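Side-chain contacts in lactate dehydrogenase, adjacent gene encodes predicted malate dehydrogenase (Cryptosporidium parvum, PDB 4ND2), which probably interconverts (S)-lactate and pyruvate, using NAD(H) as the hydride carrier: residues 210-213 with 214-218; 301-304 with 305-309. All coordinates share one frame; numbering follows the deposited sequence.

Contact 1: residues 210-213 with 214-218; sequences DEIV and CHTRI
From Asp210 to Arg217 the backbone runs as regular alpha-helix, each amide of Cys214, His215, Thr216 and Arg217 bonding the carbonyl four residues back, with His215 N to Glu211 O at 2.8 Å. Thr216 adds a second grip on its own acceptor: OG1, held beside the backbone N by a chi1 of -58°, donates to Ile212 O at 2.8 Å, from the opposite face of the carbonyl plane to Thr216 N. Glu211 and His215 run side by side one turn apart, carboxylate and ring planes 51° from each other. They do not bond directly, OE2 of Glu211 lying 4.2 Å from ND1 of His215. A water joins them instead, in the plane of the imidazole at its edge, 2.6 Å from His215 ND1 and donating to Glu211 OE1 at 2.9 Å. The other ring nitrogen, NE2, is hydrogen-bonded to OE2 of Glu222, which together with the water would fix the ring's rotation. Further round, Val213 CG1 meets CD of Arg217 at 4.2 Å, while the guanidinium bonds Asp179 O. Ile212 and Thr216 pack on Phe154 and Phe157 of helix 147-162, and Phe157 also stacks on the His215 ring; Val213 and Thr216 touch Pro183 of strand 182-183.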
loop_
_atom_site.group_PDB
_atom_site.type_symbol
_atom_site.label_atom_id
_atom_site.label_comp_id
_atom_site.label_asym_id
_atom_site.label_seq_id
_atom_site.Cartn_x
_atom_site.Cartn_y
_atom_site.Cartn_z
ATOM N N ASP A 210 -4.696 -34.602 8.918
ATOM C CA ASP A 210 -3.420 -35.206 9.313
ATOM C C ASP A 210 -2.330 -34.938 8.266
ATOM O O ASP A 210 -1.181 -34.662 8.617
ATOM C CB ASP A 210 -3.564 -36.722 9.529
ATOM C CG ASP A 210 -4.511 -37.081 10.676
ATOM O OD1 ASP A 210 -4.786 -36.230 11.550
ATOM O OD2 ASP A 210 -4.988 -38.235 10.698
ATOM N N GLU A 211 -2.700 -35.016 6.988
ATOM C CA GLU A 211 -1.777 -34.733 5.882
ATOM C C GLU A 211 -1.278 -33.288 5.941
ATOM O O GLU A 211 -0.088 -33.026 5.750
ATOM C CB GLU A 211 -2.464 -34.993 4.534
ATOM C CG GLU A 211 -1.540 -34.997 3.320
ATOM C CD GLU A 211 -1.125 -33.610 2.836
ATOM O OE1 GLU A 211 -1.914 -32.646 2.960
ATOM O OE2 GLU A 211 0.004 -33.486 2.312
ATOM N N ILE A 212 -2.203 -32.363 6.189
ATOM C CA ILE A 212 -1.885 -30.941 6.327
ATOM C C ILE A 212 -0.939 -30.694 7.504
ATOM O O ILE A 212 -0.026 -29.872 7.405
ATOM C CB ILE A 212 -3.175 -30.097 6.474
ATOM C CG1 ILE A 212 -3.906 -30.029 5.128
ATOM C CG2 ILE A 212 -2.865 -28.691 6.974
ATOM C CD1 ILE A 212 -5.334 -29.537 5.218
ATOM N N VAL A 213 -1.160 -31.403 8.609
ATOM C CA VAL A 213 -0.286 -31.306 9.781
ATOM C C VAL A 213 1.120 -31.811 9.442
ATOM O O VAL A 213 2.119 -31.169 9.783
ATOM C CB VAL A 213 -0.872 -32.088 10.982
ATOM C CG1 VAL A 213 0.160 -32.267 12.092
ATOM C CG2 VAL A 213 -2.109 -31.379 11.516
ATOM N N CYS A 214 1.186 -32.955 8.766
ATOM C CA CYS A 214 2.455 -33.529 8.321
ATOM C C CYS A 214 3.171 -32.600 7.337
ATOM O O CYS A 214 4.375 -32.377 7.453
ATOM C CB CYS A 214 2.216 -34.894 7.667
ATOM S SG CYS A 214 3.697 -35.683 6.996
ATOM N N HIS A 215 2.414 -32.065 6.383
ATOM C CA HIS A 215 2.944 -31.156 5.365
ATOM C C HIS A 215 3.562 -29.910 6.006
ATOM O O HIS A 215 4.639 -29.463 5.602
ATOM C CB HIS A 215 1.828 -30.765 4.393
ATOM C CG HIS A 215 2.307 -30.129 3.125
ATOM N ND1 HIS A 215 1.444 -29.564 2.213
ATOM C CD2 HIS A 215 3.552 -29.963 2.618
ATOM C CE1 HIS A 215 2.133 -29.085 1.194
ATOM N NE2 HIS A 215 3.416 -29.312 1.416
ATOM N N THR A 216 2.877 -29.369 7.010
ATOM C CA THR A 216 3.387 -28.238 7.787
ATOM C C THR A 216 4.727 -28.576 8.441
ATOM O O THR A 216 5.668 -27.784 8.386
ATOM C CB THR A 216 2.378 -27.812 8.873
ATOM O OG1 THR A 216 1.131 -27.478 8.255
ATOM C CG2 THR A 216 2.884 -26.610 9.660
ATOM N N ARG A 217 4.810 -29.759 9.046
ATOM C CA ARG A 217 6.020 -30.172 9.759
ATOM C C ARG A 217 7.228 -30.366 8.838
ATOM O O ARG A 217 8.345 -30.025 9.215
ATOM C CB ARG A 217 5.762 -31.442 10.577
ATOM C CG ARG A 217 4.842 -31.206 11.768
ATOM C CD ARG A 217 4.365 -32.505 12.403
ATOM N NE ARG A 217 5.362 -33.096 13.291
ATOM C CZ ARG A 217 5.200 -34.245 13.947
ATOM N NH1 ARG A 217 4.075 -34.945 13.820
ATOM N NH2 ARG A 217 6.169 -34.702 14.736
ATOM N N ILE A 218 7.001 -30.897 7.637
ATOM C CA ILE A 218 8.095 -31.186 6.695
ATOM C C ILE A 218 8.278 -30.125 5.602
ATOM O O ILE A 218 9.104 -30.299 4.704
ATOM C CB ILE A 218 7.931 -32.579 6.036
ATOM C CG1 ILE A 218 6.649 -32.670 5.189
ATOM C CG2 ILE A 218 7.944 -33.663 7.103
ATOM C CD1 ILE A 218 6.806 -32.287 3.733
HETATM O O HOH W 1 -1.142 -29.846 2.714
#

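Contact 2: residues 301-304 with 305-309; sequences ESIN and EVNTI
Asn304 O is gripped twice by Thr308, which donates from its hydroxyl OG1 at 2.7 Å and from its amide N at 2.9 Å. The two donors arrive from opposite faces of the carbonyl plane, and OG1 sits well above it, 38° out, away from a lone-pair direction. A chi1 of -60° places that hydroxyl beside its own backbone N and facing back down the helix, where the carbonyl of the preceding turn is the natural acceptor. Although Thr308 is exposed, its polar end is thus tied to the main chain.

One face further round, Ile303 and Asn307 extend side by side. The branch methyl CG2 of Ile303 meets the amide nitrogen ND2 of Asn307 at 3.6 Å, a van der Waals contact. ND2 also comes near Ile303 O, but at a poor angle for bonding; that carbonyl takes the Asn307 backbone N instead, at 2.9 Å and nearly straight (169°). Both residues lie on helix 293-314, the long C-terminal helix of the lactate/malate dehydrogenase fold, and the two of them, with Val306, rest on Ile270 of strand 270-279; Ile303 reaches Met272 as well.

Ser302 and Glu305 meet through a water: Ser302 OG donates to it at 2.7 Å, and it donates to Glu305 OE1 at 3.0 Å. With its chain extended beyond CG, Glu305 carries the carboxylate clear of the helix, where OE1 also accepts from Gly180 N and bonds a glycerol probably left from crystallisation. Ser302 OG is bonded in turn to Gly176 N; in sequence Gly176 comes just before, and Gly180 shortly after, His177, the predicted proton acceptor.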
loop_
_atom_site.group_PDB
_atom_site.type_symbol
_atom_site.label_atom_id
_atom_site.label_comp_id
_atom_site.label_asym_id
_atom_site.label_seq_id
_atom_site.Cartn_x
_atom_site.Cartn_y
_atom_site.Cartn_z
ATOM N N GLU A 301 6.340 -33.231 24.260
ATOM C CA GLU A 301 7.391 -33.871 23.467
ATOM C C GLU A 301 8.255 -32.843 22.726
ATOM O O GLU A 301 9.460 -33.043 22.567
ATOM C CB GLU A 301 6.781 -34.880 22.488
ATOM C CG GLU A 301 6.209 -36.109 23.186
ATOM C CD GLU A 301 5.386 -37.008 22.279
ATOM O OE1 GLU A 301 5.284 -36.733 21.065
ATOM O OE2 GLU A 301 4.831 -38.005 22.790
ATOM N N SER A 302 7.641 -31.747 22.285
ATOM C CA SER A 302 8.373 -30.651 21.647
ATOM C C SER A 302 9.327 -29.991 22.636
ATOM O O SER A 302 10.482 -29.719 22.306
ATOM C CB SER A 302 7.403 -29.602 21.093
ATOM O OG SER A 302 8.095 -28.604 20.361
ATOM N N ILE A 303 8.837 -29.743 23.848
ATOM C CA ILE A 303 9.648 -29.165 24.921
ATOM C C ILE A 303 10.871 -30.043 25.218
ATOM O O ILE A 303 11.975 -29.526 25.387
ATOM C CB ILE A 303 8.808 -28.943 26.203
ATOM C CG1 ILE A 303 7.798 -27.810 25.983
ATOM C CG2 ILE A 303 9.695 -28.621 27.401
ATOM C CD1 ILE A 303 6.607 -27.859 26.918
ATOM N N ASN A 304 10.669 -31.360 25.277
ATOM C CA ASN A 304 11.774 -32.309 25.473
ATOM C C ASN A 304 12.813 -32.191 24.360
ATOM O O ASN A 304 14.017 -32.227 24.617
ATOM C CB ASN A 304 11.264 -33.757 25.509
ATOM C CG ASN A 304 10.366 -34.044 26.701
ATOM O OD1 ASN A 304 10.380 -33.330 27.703
ATOM N ND2 ASN A 304 9.580 -35.112 26.594
ATOM N N GLU A 305 12.328 -32.056 23.128
ATOM C CA GLU A 305 13.179 -31.877 21.951
ATOM C C GLU A 305 14.047 -30.619 22.082
ATOM O O GLU A 305 15.242 -30.644 21.776
ATOM C CB GLU A 305 12.309 -31.787 20.693
ATOM C CG GLU A 305 12.985 -32.212 19.404
ATOM C CD GLU A 305 12.009 -32.262 18.240
ATOM O OE1 GLU A 305 11.776 -31.211 17.605
ATOM O OE2 GLU A 305 11.469 -33.353 17.963
ATOM N N VAL A 306 13.438 -29.530 22.547
ATOM C CA VAL A 306 14.137 -28.256 22.748
ATOM C C VAL A 306 15.196 -28.372 23.849
ATOM O O VAL A 306 16.330 -27.923 23.673
ATOM C CB VAL A 306 13.147 -27.117 23.092
ATOM C CG1 VAL A 306 13.882 -25.855 23.528
ATOM C CG2 VAL A 306 12.248 -26.817 21.900
ATOM N N ASN A 307 14.819 -28.968 24.978
ATOM C CA ASN A 307 15.752 -29.191 26.086
ATOM C C ASN A 307 16.919 -30.103 25.706
ATOM O O ASN A 307 18.043 -29.890 26.157
ATOM C CB ASN A 307 15.021 -29.771 27.303
ATOM C CG ASN A 307 14.138 -28.751 27.999
ATOM O OD1 ASN A 307 14.440 -27.558 28.018
ATOM N ND2 ASN A 307 13.047 -29.220 28.592
ATOM N N THR A 308 16.650 -31.111 24.882
ATOM C CA THR A 308 17.686 -32.047 24.445
ATOM C C THR A 308 18.783 -31.337 23.644
ATOM O O THR A 308 19.970 -31.501 23.929
ATOM C CB THR A 308 17.088 -33.193 23.606
ATOM O OG1 THR A 308 16.134 -33.913 24.396
ATOM C CG2 THR A 308 18.173 -34.155 23.132
ATOM N N ILE A 309 18.382 -30.542 22.655
ATOM C CA ILE A 309 19.337 -29.818 21.813
ATOM C C ILE A 309 20.053 -28.739 22.626
ATOM O O ILE A 309 21.238 -28.473 22.410
ATOM C CB ILE A 309 18.653 -29.201 20.573
ATOM C CG1 ILE A 309 18.057 -30.308 19.697
ATOM C CG2 ILE A 309 19.646 -28.390 19.746
ATOM C CD1 ILE A 309 17.114 -29.805 18.626
HETATM O O HOH W 2 9.710 -29.154 18.329
#

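How the contacts relate
Contacts 1 and 2 occupy different helices, 206-227 and 293-314, of the same C-terminal domain; their centres are about 20 Å apart and their nearest atoms about 6 Å, without touching. Contact 1 is partly buried, its inward side packed on aromatic rings of another helix, whereas contact 2 is a surface contact whose inner side rests on a strand. Each has a threonine hydroxyl returned to a carbonyl and a water between side chains three or four residues apart, but the threonine is buried in contact 1 and exposed in contact 2. Their water bridges differ too: carboxylate to imidazole in 210-218, hydroxyl to carboxylate in 301-309. Both helices also bond main-chain atoms of the segment just after His177.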